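Local coordinates for protein transcription initiation factor IIB (PDB 5O9I) that is a mini-intein from an archaeal transcription factor IIB that probably excises itself and joins its flanking host segments by protein splicing, at residues V6-I12 and V23-L28; P76-M80 and E166-A172; I120-A124 and G188-L192. All coordinates share one frame. Residue numbers count along the deposited sequence, not the author numbering.

Contact 1 of 3, residues V6-I12 and V23-L28; sequences VDYSEPI and VKIGEL
Four backbone hydrogen bonds define how residues 6-12 pair with residues 23-28. At one end Ile-12 and Val-23 form an antiparallel hydrogen-bonded pair: Ile-12 N donates to Val-23 O (3.1 Å, 159°) and Val-23 N to Ile-12 O (3.2 Å, 164°). One step on, Pro-11 faces Lys-24 as a non-hydrogen-bonded pair, CA to CA 4.4 Å; the proline has no amide hydrogen, and its CA lies 3.2 Å from Val-23 O in a CA-H...O contact. From Ile-25 the chain turns helical (phi/psi near -65/-40) with Lys-24 as N-cap residue. Helix amides at this first turn lack intrahelical acceptors, and the loop supplies two: Ile-25 N bonds Glu-10 O (2.9 Å) and Gly-26 N bonds Tyr-8 O (2.9 Å), while Leu-28 N returns to Lys-24 O at 3.0 Å. Those carbonyls are positioned by a type I turn closed by Glu-10 N to Asp-7 O (3.3 Å). Separately, Asp-7 OD2 accepts Ser-9 N (3.1 Å), an Asx turn, and Ser-9 OG (2.7 Å), and also bonds Thr-168. Glu-10 OE2 accepts from the backbone N of Arg-92. Tyr-8, chi1 t, brings its ring up beside Gly-26 and Glu-27 N; a CB on Gly-26 would strike Tyr-8 CD2. Ile-25 (t, t) packs CG2 on Val-6 CG2 at 3.7 Å, and Ile-12 (p, t) sends CD1 to within 3.8 Å of Leu-28 CD2. The arrangement is a beta hairpin, strands 11-16 and 19-24, running straight into a helix whose first two amides are satisfied by Glu-10 O and Tyr-8 O, within the HINT fold of this intein.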
ATOM      1  N   VAL A   6      -1.195  -6.327   2.211  1.00 95.33           N
ATOM      2  CA  VAL A   6      -0.446  -6.410   0.977  1.00 92.83           C
ATOM      3  C   VAL A   6       0.467  -7.638   0.977  1.00 92.47           C
ATOM      4  O   VAL A   6       0.937  -8.098   2.026  1.00 90.38           O
ATOM      5  CB  VAL A   6       0.287  -5.060   0.670  1.00 90.33           C
ATOM      6  CG1 VAL A   6       0.533  -4.260   1.932  1.00 91.12           C
ATOM      7  CG2 VAL A   6       1.613  -5.222  -0.088  1.00 90.19           C
ATOM      8  N   ASP A   7       0.712  -8.177  -0.217  1.00 93.22           N
ATOM      9  CA  ASP A   7       1.505  -9.374  -0.341  1.00 92.89           C
ATOM     10  C   ASP A   7       2.973  -9.167   0.017  1.00 91.94           C
ATOM     11  O   ASP A   7       3.527  -8.084  -0.209  1.00 87.76           O
ATOM     12  CB  ASP A   7       1.388  -9.916  -1.731  1.00 95.45           C
ATOM     13  CG  ASP A   7       2.025 -11.296  -1.856  1.00103.40           C
ATOM     14  OD1 ASP A   7       1.440 -12.300  -1.298  1.00106.28           O
ATOM     15  OD2 ASP A   7       3.123 -11.332  -2.471  1.00102.90           O
ATOM     16  N   TYR A   8       3.582 -10.222   0.564  1.00 94.60           N
ATOM     17  CA  TYR A   8       5.017 -10.292   0.879  1.00 97.00           C
ATOM     18  C   TYR A   8       5.878  -9.588  -0.146  1.00 93.03           C
ATOM     19  O   TYR A   8       6.728  -8.767   0.203  1.00 94.49           O
ATOM     20  CB  TYR A   8       5.501 -11.764   0.972  1.00100.86           C
ATOM     21  CG  TYR A   8       6.978 -11.887   1.371  1.00102.76           C
ATOM     22  CD1 TYR A   8       8.002 -12.000   0.407  1.00102.82           C
ATOM     23  CD2 TYR A   8       7.362 -11.853   2.711  1.00102.82           C
ATOM     24  CE1 TYR A   8       9.352 -12.070   0.790  1.00101.51           C
ATOM     25  CE2 TYR A   8       8.700 -11.923   3.097  1.00104.35           C
ATOM     26  CZ  TYR A   8       9.696 -12.016   2.140  1.00103.29           C
ATOM     27  OH  TYR A   8      10.998 -12.084   2.571  1.00104.81           O
ATOM     28  N   SER A   9       5.656  -9.906  -1.401  1.00 92.26           N
ATOM     29  CA  SER A   9       6.648  -9.569  -2.437  1.00 95.19           C
ATOM     30  C   SER A   9       6.518  -8.170  -3.030  1.00 89.04           C
ATOM     31  O   SER A   9       7.434  -7.739  -3.676  1.00 88.26           O
ATOM     32  CB  SER A   9       6.610 -10.599  -3.561  1.00 97.43           C
ATOM     33  OG  SER A   9       5.279 -10.768  -3.998  1.00103.06           O
ATOM     34  N   GLU A  10       5.416  -7.455  -2.783  1.00 87.16           N
ATOM     35  CA  GLU A  10       5.223  -6.116  -3.359  1.00 80.05           C
ATOM     36  C   GLU A  10       6.301  -5.164  -2.845  1.00 77.61           C
ATOM     37  O   GLU A  10       6.621  -5.161  -1.655  1.00 79.80           O
ATOM     38  CB  GLU A  10       3.861  -5.560  -2.997  1.00 80.99           C
ATOM     39  CG  GLU A  10       2.682  -6.350  -3.558  1.00 85.44           C
ATOM     40  CD  GLU A  10       2.604  -6.321  -5.083  1.00 89.64           C
ATOM     41  OE1 GLU A  10       3.269  -5.447  -5.711  1.00 87.19           O
ATOM     42  OE2 GLU A  10       1.844  -7.166  -5.650  1.00 95.79           O
ATOM     43  N   PRO A  11       6.933  -4.399  -3.750  1.00 73.70           N
ATOM     44  CA  PRO A  11       7.991  -3.501  -3.335  1.00 69.70           C
ATOM     45  C   PRO A  11       7.487  -2.131  -2.871  1.00 64.72           C
ATOM     46  O   PRO A  11       6.398  -1.670  -3.272  1.00 60.46           O
ATOM     47  CB  PRO A  11       8.853  -3.385  -4.593  1.00 69.43           C
ATOM     48  CG  PRO A  11       7.891  -3.568  -5.700  1.00 69.72           C
ATOM     49  CD  PRO A  11       6.826  -4.479  -5.224  1.00 72.81           C
ATOM     50  N   ILE A  12       8.306  -1.522  -2.028  1.00 63.75           N
ATOM     51  CA  ILE A  12       8.070  -0.203  -1.505  1.00 65.77           C
ATOM     52  C   ILE A  12       9.362   0.572  -1.407  1.00 63.88           C
ATOM     53  O   ILE A  12      10.419   0.052  -1.137  1.00 64.98           O
ATOM     54  CB  ILE A  12       7.465  -0.162  -0.057  1.00 69.62           C
ATOM     55  CG1 ILE A  12       8.203  -1.169   0.815  1.00 74.95           C
ATOM     56  CG2 ILE A  12       5.958  -0.391  -0.055  1.00 68.89           C
ATOM     57  CD1 ILE A  12       7.828  -1.108   2.271  1.00 79.75           C
ATOM     58  N   VAL A  23      12.643  -2.300  -1.220  1.00 80.49           N
ATOM     59  CA  VAL A  23      12.634  -3.542  -0.465  1.00 83.89           C
ATOM     60  C   VAL A  23      11.366  -4.262  -0.796  1.00 83.34           C
ATOM     61  O   VAL A  23      10.425  -3.650  -1.245  1.00 83.09           O
ATOM     62  CB  VAL A  23      12.621  -3.239   1.027  1.00 87.18           C
ATOM     63  CG1 VAL A  23      13.745  -2.274   1.421  1.00 87.71           C
ATOM     64  CG2 VAL A  23      11.327  -2.559   1.411  1.00 87.48           C
ATOM     65  N   LYS A  24      11.307  -5.550  -0.557  1.00 88.84           N
ATOM     66  CA  LYS A  24      10.020  -6.239  -0.611  1.00 93.00           C
ATOM     67  C   LYS A  24       9.410  -5.904   0.774  1.00 91.34           C
ATOM     68  O   LYS A  24      10.147  -5.803   1.774  1.00 89.03           O
ATOM     69  CB  LYS A  24      10.162  -7.759  -0.787  1.00 99.88           C
ATOM     70  CG  LYS A  24      11.186  -8.279  -1.790  1.00105.79           C
ATOM     71  CD  LYS A  24      10.568  -8.632  -3.140  1.00108.29           C
ATOM     72  CE  LYS A  24      11.402  -9.662  -3.883  1.00109.99           C
ATOM     73  NZ  LYS A  24      11.070 -11.044  -3.418  1.00115.44           N
ATOM     74  N   ILE A  25       8.100  -5.691   0.813  1.00 87.88           N
ATOM     75  CA  ILE A  25       7.427  -5.246   2.039  1.00 87.46           C
ATOM     76  C   ILE A  25       7.447  -6.303   3.139  1.00 91.81           C
ATOM     77  O   ILE A  25       7.613  -5.961   4.324  1.00 92.03           O
ATOM     78  CB  ILE A  25       5.983  -4.734   1.791  1.00 83.04           C
ATOM     79  CG1 ILE A  25       5.366  -4.162   3.069  1.00 82.20           C
ATOM     80  CG2 ILE A  25       5.064  -5.804   1.234  1.00 83.53           C
ATOM     81  CD1 ILE A  25       4.073  -3.402   2.846  1.00 77.73           C
ATOM     82  N   GLY A  26       7.307  -7.572   2.740  1.00 93.89           N
ATOM     83  CA  GLY A  26       7.405  -8.678   3.667  1.00 96.56           C
ATOM     84  C   GLY A  26       8.797  -8.870   4.238  1.00 97.38           C
ATOM     85  O   GLY A  26       8.949  -9.163   5.382  1.00102.35           O
ATOM     86  N   GLU A  27       9.826  -8.714   3.435  1.00 97.68           N
ATOM     87  CA  GLU A  27      11.190  -8.806   3.942  1.00 98.96           C
ATOM     88  C   GLU A  27      11.409  -7.661   4.902  1.00 94.35           C
ATOM     89  O   GLU A  27      11.883  -7.840   5.997  1.00 95.25           O
ATOM     90  CB  GLU A  27      12.218  -8.768   2.812  1.00 99.46           C
ATOM     91  CG  GLU A  27      13.653  -8.390   3.223  1.00103.02           C
ATOM     92  CD  GLU A  27      14.516  -7.899   2.026  1.00102.95           C
ATOM     93  OE1 GLU A  27      15.485  -8.626   1.666  1.00104.97           O
ATOM     94  OE2 GLU A  27      14.219  -6.805   1.441  1.00 97.82           O
ATOM     95  N   LEU A  28      11.039  -6.467   4.507  1.00 91.55           N
ATOM     96  CA  LEU A  28      11.209  -5.363   5.446  1.00 91.08           C
ATOM     97  C   LEU A  28      10.584  -5.676   6.818  1.00 95.32           C
ATOM     98  O   LEU A  28      11.213  -5.465   7.851  1.00 93.80           O
ATOM     99  CB  LEU A  28      10.628  -4.100   4.914  1.00 85.23           C
ATOM    100  CG  LEU A  28      10.761  -2.905   5.865  1.00 84.14           C
ATOM    101  CD1 LEU A  28      12.194  -2.444   6.140  1.00 84.24           C
ATOM    102  CD2 LEU A  28       9.946  -1.730   5.372  1.00 79.11           C
TER

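Contact 2 of 3, residues P76-M80 and E166-A172; sequences PVSEM and EPTNGYA
Pro-167, Val-77 and Met-80 have the most surface buried in this contact, which covers 412 Å² in all without a single hydrogen bond between the two segments. Residues 76-80 form an irregular connection after strand 71-76; residues 166-172 approach as a loop and enter strand 171-176. The chains run in opposite senses, with CA-CA distances of 4.3 Å for Pro-76 to Tyr-171 and 5.1 Å for Glu-79 to Glu-166. Pro-167, its ring C-gamma endo, points at the other segment: its CG lies 3.7 Å from Val-77 CG1 and 3.4 Å from Val-77 O, and its CD 3.3 Å from Ser-78 O. Val-77 is extended (-161/145) with chi1 p, so that CG1 also reaches Ala-172 CB at 4.1 Å. Met-80, likewise extended, with chi1 t, chi2 105° (between wells) and chi3 m, brings CE to 4.1 Å from Ala-172 CB. At the far end Pro-76 CD sits 3.5 Å from Tyr-171 CE2, and Pro-76 CA makes a CA-H...O contact with Gly-170 O (3.6 Å). Strand pairing takes over where Ala-172 bonds His-75 through the backbone; Met-80 makes a backbone bond with Val-165. This is apolar loop packing at the mouth of an antiparallel strand pair, 71-76 with 171-176, at the surface of the HINT fold.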
ATOM      1  N   PRO A  76      -1.369 -14.136   8.663  1.00124.19           N
ATOM      2  CA  PRO A  76      -1.631 -15.232   7.716  1.00128.10           C
ATOM      3  C   PRO A  76      -2.931 -15.027   6.932  1.00126.90           C
ATOM      4  O   PRO A  76      -3.886 -14.398   7.416  1.00129.05           O
ATOM      5  CB  PRO A  76      -1.719 -16.485   8.607  1.00133.05           C
ATOM      6  CG  PRO A  76      -1.171 -16.103   9.950  1.00133.91           C
ATOM      7  CD  PRO A  76      -1.169 -14.611  10.047  1.00127.71           C
ATOM      8  N   VAL A  77      -2.942 -15.551   5.718  1.00124.75           N
ATOM      9  CA  VAL A  77      -3.979 -15.232   4.772  1.00123.40           C
ATOM     10  C   VAL A  77      -3.969 -16.309   3.715  1.00128.34           C
ATOM     11  O   VAL A  77      -2.899 -16.838   3.381  1.00126.28           O
ATOM     12  CB  VAL A  77      -3.675 -13.846   4.154  1.00120.36           C
ATOM     13  CG1 VAL A  77      -2.527 -13.923   3.128  1.00119.44           C
ATOM     14  CG2 VAL A  77      -4.920 -13.194   3.584  1.00118.16           C
ATOM     15  N   SER A  78      -5.154 -16.656   3.216  1.00135.50           N
ATOM     16  CA  SER A  78      -5.326 -17.756   2.244  1.00145.75           C
ATOM     17  C   SER A  78      -5.524 -17.247   0.826  1.00147.96           C
ATOM     18  O   SER A  78      -5.113 -17.917  -0.141  1.00149.83           O
ATOM     19  CB  SER A  78      -6.505 -18.663   2.653  1.00152.06           C
ATOM     20  OG  SER A  78      -7.779 -18.138   2.278  1.00153.66           O
ATOM     21  N   GLU A  79      -6.139 -16.066   0.709  1.00148.98           N
ATOM     22  CA  GLU A  79      -6.419 -15.448  -0.574  1.00147.13           C
ATOM     23  C   GLU A  79      -5.680 -14.114  -0.763  1.00139.56           C
ATOM     24  O   GLU A  79      -5.099 -13.586   0.164  1.00133.58           O
ATOM     25  CB  GLU A  79      -7.932 -15.293  -0.740  1.00148.79           C
ATOM     26  CG  GLU A  79      -8.622 -16.609  -1.067  1.00156.17           C
ATOM     27  CD  GLU A  79      -9.877 -16.448  -1.907  1.00158.03           C
ATOM     28  OE1 GLU A  79     -10.681 -15.515  -1.617  1.00151.01           O
ATOM     29  OE2 GLU A  79     -10.067 -17.274  -2.840  1.00163.95           O
ATOM     30  N   MET A  80      -5.682 -13.633  -2.005  1.00138.40           N
ATOM     31  CA  MET A  80      -5.153 -12.319  -2.395  1.00133.63           C
ATOM     32  C   MET A  80      -5.752 -11.975  -3.763  1.00129.25           C
ATOM     33  O   MET A  80      -5.931 -12.871  -4.579  1.00132.08           O
ATOM     34  CB  MET A  80      -3.616 -12.360  -2.473  1.00136.75           C
ATOM     35  CG  MET A  80      -2.907 -11.026  -2.270  1.00136.01           C
ATOM     36  SD  MET A  80      -2.106 -10.802  -0.672  1.00142.52           S
ATOM     37  CE  MET A  80      -3.459 -10.140   0.333  1.00142.20           C
ATOM     38  N   GLU A 166      -3.178 -16.815  -4.884  1.00130.70           N
ATOM     39  CA  GLU A 166      -2.648 -17.222  -3.598  1.00133.65           C
ATOM     40  C   GLU A 166      -1.490 -16.339  -3.196  1.00125.03           C
ATOM     41  O   GLU A 166      -0.755 -15.845  -4.035  1.00124.23           O
ATOM     42  CB  GLU A 166      -2.232 -18.711  -3.614  1.00145.61           C
ATOM     43  CG  GLU A 166      -0.817 -19.024  -4.151  1.00151.25           C
ATOM     44  CD  GLU A 166      -0.587 -20.485  -4.473  1.00160.97           C
ATOM     45  OE1 GLU A 166      -1.262 -21.358  -3.864  1.00170.00           O
ATOM     46  OE2 GLU A 166       0.291 -20.748  -5.333  1.00166.01           O
ATOM     47  N   PRO A 167      -1.299 -16.143  -1.893  1.00120.92           N
ATOM     48  CA  PRO A 167      -0.219 -15.314  -1.367  1.00118.91           C
ATOM     49  C   PRO A 167       1.167 -15.900  -1.220  1.00121.48           C
ATOM     50  O   PRO A 167       1.377 -16.753  -0.363  1.00121.92           O
ATOM     51  CB  PRO A 167      -0.682 -15.027   0.040  1.00119.98           C
ATOM     52  CG  PRO A 167      -1.536 -16.174   0.373  1.00122.86           C
ATOM     53  CD  PRO A 167      -2.309 -16.364  -0.869  1.00122.43           C
ATOM     54  N   THR A 168       2.111 -15.299  -1.935  1.00120.79           N
ATOM     55  CA  THR A 168       3.533 -15.576  -1.790  1.00119.30           C
ATOM     56  C   THR A 168       3.896 -15.314  -0.302  1.00117.63           C
ATOM     57  O   THR A 168       3.415 -14.329   0.256  1.00121.67           O
ATOM     58  CB  THR A 168       4.370 -14.679  -2.755  1.00119.40           C
ATOM     59  OG1 THR A 168       5.046 -13.646  -2.033  1.00115.55           O
ATOM     60  CG2 THR A 168       3.545 -14.044  -3.926  1.00116.34           C
ATOM     61  N   ASN A 169       4.711 -16.164   0.326  1.00115.32           N
ATOM     62  CA  ASN A 169       4.792 -16.269   1.773  1.00115.82           C
ATOM     63  C   ASN A 169       3.405 -16.003   2.315  1.00115.45           C
ATOM     64  O   ASN A 169       3.124 -14.861   2.629  1.00118.65           O
ATOM     65  CB  ASN A 169       5.908 -15.375   2.403  1.00110.11           C
ATOM     66  CG  ASN A 169       5.822 -15.281   3.942  1.00112.11           C
ATOM     67  OD1 ASN A 169       5.392 -16.413   4.629  1.00116.68           O
ATOM     68  ND2 ASN A 169       6.047 -13.965   4.498  1.00102.71           N
ATOM     69  N   GLY A 170       2.544 -17.020   2.390  1.00116.66           N
ATOM     70  CA  GLY A 170       1.191 -16.872   2.976  1.00119.18           C
ATOM     71  C   GLY A 170       1.017 -15.913   4.156  1.00117.30           C
ATOM     72  O   GLY A 170       0.728 -16.300   5.249  1.00119.16           O
ATOM     73  N   TYR A 171       1.253 -14.638   3.913  1.00115.91           N
ATOM     74  CA  TYR A 171       1.256 -13.596   4.931  1.00116.58           C
ATOM     75  C   TYR A 171       0.974 -12.351   4.154  1.00109.33           C
ATOM     76  O   TYR A 171       1.560 -12.145   3.094  1.00105.33           O
ATOM     77  CB  TYR A 171       2.645 -13.410   5.587  1.00122.63           C
ATOM     78  CG  TYR A 171       2.846 -13.932   7.004  1.00132.24           C
ATOM     79  CD1 TYR A 171       4.018 -13.645   7.678  1.00136.91           C
ATOM     80  CD2 TYR A 171       1.880 -14.678   7.697  1.00138.64           C
ATOM     81  CE1 TYR A 171       4.243 -14.101   8.971  1.00142.09           C
ATOM     82  CE2 TYR A 171       2.104 -15.129   8.996  1.00144.58           C
ATOM     83  CZ  TYR A 171       3.282 -14.811   9.647  1.00146.17           C
ATOM     84  OH  TYR A 171       3.506 -15.306  10.930  1.00150.18           O
ATOM     85  N   ALA A 172       0.081 -11.532   4.689  1.00103.97           N
ATOM     86  CA  ALA A 172      -0.187 -10.198   4.195  1.00 95.38           C
ATOM     87  C   ALA A 172       0.389  -9.232   5.208  1.00 90.51           C
ATOM     88  O   ALA A 172       0.564  -9.572   6.336  1.00 90.31           O
ATOM     89  CB  ALA A 172      -1.679  -9.977   4.026  1.00 94.48           C
TER

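Contact 3 of 3, residues I120-A124 and G188-L192; sequences ILVLA and GGFVL
Strand 120-124 meets strand 190-192 nearly at right angles (105° between directions, axes 4.8 Å apart at closest), so backbone pairing is confined to one bridge, Leu-123 with Phe-190 (CA-CA 4.4 Å). Ala-124 N donates to Gly-189 O at 2.9 Å; Val-191 N to Val-122 O is weak at 3.5 Å, though straight (172°). Side-chain conformation sets the rest. Leu-123, chi1 m and chi2 near 81°, holds CD2 3.5 Å from the centroid of the Phe-190 ring, only 4° off its normal: a CH-pi contact over the face. Phe-190 starts with CA-CB directed away, but chi1 -82° and chi2 92° swing the ring back. At its edge, near the ring plane, Leu-121 CD1 (m, t) comes to 4.3 Å from Phe-190 CE2. Val-122 and Val-191, both chi1 t, meet Val-122 CG1 to Val-191 CG2 at 4.1 Å, beside Phe-100 of strand 98-103. Two glycines lead in: Gly-189 has phi 67°, and a CB there would clash with Ala-124 CB; at Gly-188 a CB would lie 3.3 Å from Leu-123 CD2. With one sound hydrogen bond and a buried set of leucine, valine and phenylalanine contacts, the chemistry implies that the C-terminal strand of the intein is held against strand 120-124 chiefly by apolar packing.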
ATOM      1  N   ILE A 120     -11.818   3.680 -12.054  1.00 95.57           N
ATOM      2  CA  ILE A 120     -10.660   4.493 -12.096  1.00 89.83           C
ATOM      3  C   ILE A 120      -9.981   4.335 -10.751  1.00 83.21           C
ATOM      4  O   ILE A 120     -10.620   4.510  -9.712  1.00 81.60           O
ATOM      5  CB  ILE A 120     -11.058   5.939 -12.421  1.00 92.73           C
ATOM      6  CG1 ILE A 120     -11.056   6.101 -13.952  1.00 95.04           C
ATOM      7  CG2 ILE A 120     -10.137   6.963 -11.746  1.00 91.29           C
ATOM      8  CD1 ILE A 120     -12.001   7.153 -14.486  1.00 96.78           C
ATOM      9  N   LEU A 121      -8.695   3.981 -10.802  1.00 77.30           N
ATOM     10  CA  LEU A 121      -7.854   3.890  -9.617  1.00 72.30           C
ATOM     11  C   LEU A 121      -6.789   4.923  -9.645  1.00 66.30           C
ATOM     12  O   LEU A 121      -6.393   5.375 -10.700  1.00 68.40           O
ATOM     13  CB  LEU A 121      -7.206   2.524  -9.535  1.00 72.45           C
ATOM     14  CG  LEU A 121      -8.145   1.394  -9.137  1.00 74.72           C
ATOM     15  CD1 LEU A 121      -7.302   0.177  -8.772  1.00 76.18           C
ATOM     16  CD2 LEU A 121      -9.069   1.768  -8.000  1.00 73.01           C
ATOM     17  N   VAL A 122      -6.344   5.302  -8.459  1.00 65.35           N
ATOM     18  CA  VAL A 122      -5.302   6.319  -8.274  1.00 59.63           C
ATOM     19  C   VAL A 122      -3.949   5.603  -8.125  1.00 57.68           C
ATOM     20  O   VAL A 122      -3.820   4.642  -7.344  1.00 58.89           O
ATOM     21  CB  VAL A 122      -5.577   7.167  -7.023  1.00 57.92           C
ATOM     22  CG1 VAL A 122      -4.659   8.349  -7.026  1.00 58.76           C
ATOM     23  CG2 VAL A 122      -6.975   7.718  -7.009  1.00 57.87           C
ATOM     24  N   LEU A 123      -2.978   6.044  -8.907  1.00 53.17           N
ATOM     25  CA  LEU A 123      -1.573   5.611  -8.745  1.00 52.23           C
ATOM     26  C   LEU A 123      -0.662   6.825  -8.852  1.00 49.40           C
ATOM     27  O   LEU A 123      -1.131   7.930  -9.248  1.00 46.15           O
ATOM     28  CB  LEU A 123      -1.138   4.579  -9.810  1.00 53.79           C
ATOM     29  CG  LEU A 123      -1.847   3.249  -9.910  1.00 57.15           C
ATOM     30  CD1 LEU A 123      -3.169   3.310 -10.680  1.00 59.00           C
ATOM     31  CD2 LEU A 123      -0.899   2.224 -10.563  1.00 58.35           C
ATOM     32  N   ALA A 124       0.601   6.585  -8.511  1.00 48.17           N
ATOM     33  CA  ALA A 124       1.705   7.558  -8.531  1.00 48.73           C
ATOM     34  C   ALA A 124       2.122   7.946  -9.970  1.00 50.19           C
ATOM     35  O   ALA A 124       2.107   7.142 -10.880  1.00 51.45           O
ATOM     36  CB  ALA A 124       2.890   6.947  -7.787  1.00 47.79           C
ATOM     37  N   GLY A 188       3.909  -0.115  -9.993  1.00 58.91           N
ATOM     38  CA  GLY A 188       3.265   1.100 -10.411  1.00 58.00           C
ATOM     39  C   GLY A 188       2.914   2.152  -9.321  1.00 58.90           C
ATOM     40  O   GLY A 188       2.298   3.195  -9.644  1.00 59.87           O
ATOM     41  N   GLY A 189       3.255   1.935  -8.055  1.00 57.09           N
ATOM     42  CA  GLY A 189       2.978   2.941  -7.062  1.00 56.14           C
ATOM     43  C   GLY A 189       1.499   3.136  -6.827  1.00 57.04           C
ATOM     44  O   GLY A 189       0.981   4.227  -6.788  1.00 58.51           O
ATOM     45  N   PHE A 190       0.808   2.046  -6.687  1.00 59.66           N
ATOM     46  CA  PHE A 190      -0.573   2.077  -6.349  1.00 60.76           C
ATOM     47  C   PHE A 190      -0.723   2.690  -4.968  1.00 60.71           C
ATOM     48  O   PHE A 190      -0.017   2.261  -4.031  1.00 61.33           O
ATOM     49  CB  PHE A 190      -1.074   0.657  -6.262  1.00 64.26           C
ATOM     50  CG  PHE A 190      -1.434   0.044  -7.575  1.00 66.55           C
ATOM     51  CD1 PHE A 190      -0.510  -0.673  -8.295  1.00 67.98           C
ATOM     52  CD2 PHE A 190      -2.760   0.058  -8.018  1.00 69.02           C
ATOM     53  CE1 PHE A 190      -0.882  -1.294  -9.506  1.00 70.27           C
ATOM     54  CE2 PHE A 190      -3.134  -0.567  -9.205  1.00 68.96           C
ATOM     55  CZ  PHE A 190      -2.198  -1.234  -9.952  1.00 69.59           C
ATOM     56  N   VAL A 191      -1.663   3.623  -4.825  1.00 59.22           N
ATOM     57  CA  VAL A 191      -1.911   4.258  -3.505  1.00 61.05           C
ATOM     58  C   VAL A 191      -2.856   3.417  -2.630  1.00 66.55           C
ATOM     59  O   VAL A 191      -3.992   3.123  -3.040  1.00 71.23           O
ATOM     60  CB  VAL A 191      -2.584   5.620  -3.642  1.00 57.07           C
ATOM     61  CG1 VAL A 191      -2.663   6.305  -2.305  1.00 56.19           C
ATOM     62  CG2 VAL A 191      -1.839   6.467  -4.675  1.00 57.31           C
ATOM     63  N   LEU A 192      -2.420   3.073  -1.423  1.00 68.84           N
ATOM     64  CA  LEU A 192      -3.200   2.243  -0.511  1.00 71.62           C
ATOM     65  C   LEU A 192      -3.693   3.080   0.628  1.00 72.88           C
ATOM     66  O   LEU A 192      -2.971   3.974   1.049  1.00 74.10           O
ATOM     67  CB  LEU A 192      -2.285   1.177   0.065  1.00 75.01           C
ATOM     68  CG  LEU A 192      -2.052  -0.117  -0.748  1.00 76.20           C
ATOM     69  CD1 LEU A 192      -2.322   0.029  -2.232  1.00 75.64           C
ATOM     70  CD2 LEU A 192      -0.625  -0.582  -0.627  1.00 75.86           C
TER

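How the contacts relate
Contacts 1 and 3 are buried, whereas contact 2 lies at the surface, its centre about 15 Å from the centre of the chain. Polarity does not simply follow depth: contact 1 is the richest in backbone hydrogen bonds, contact 3 has one good and one weak bond, and contact 2 has none between its two segments. Contacts 1 and 2 reach the same sheet, in which strands 6-7 and 171-176 are neighbours, and they touch: Asp-7 OD2 is 3.0 Å from Thr-168 OG1, a probable hydrogen bond, while Tyr-8 packs on Thr-168 and Asn-169. Contact 3 stands apart, its nearest atoms about 5 Å from contact 1 and 10 Å from contact 2, joining the C-terminal strand to another sheet.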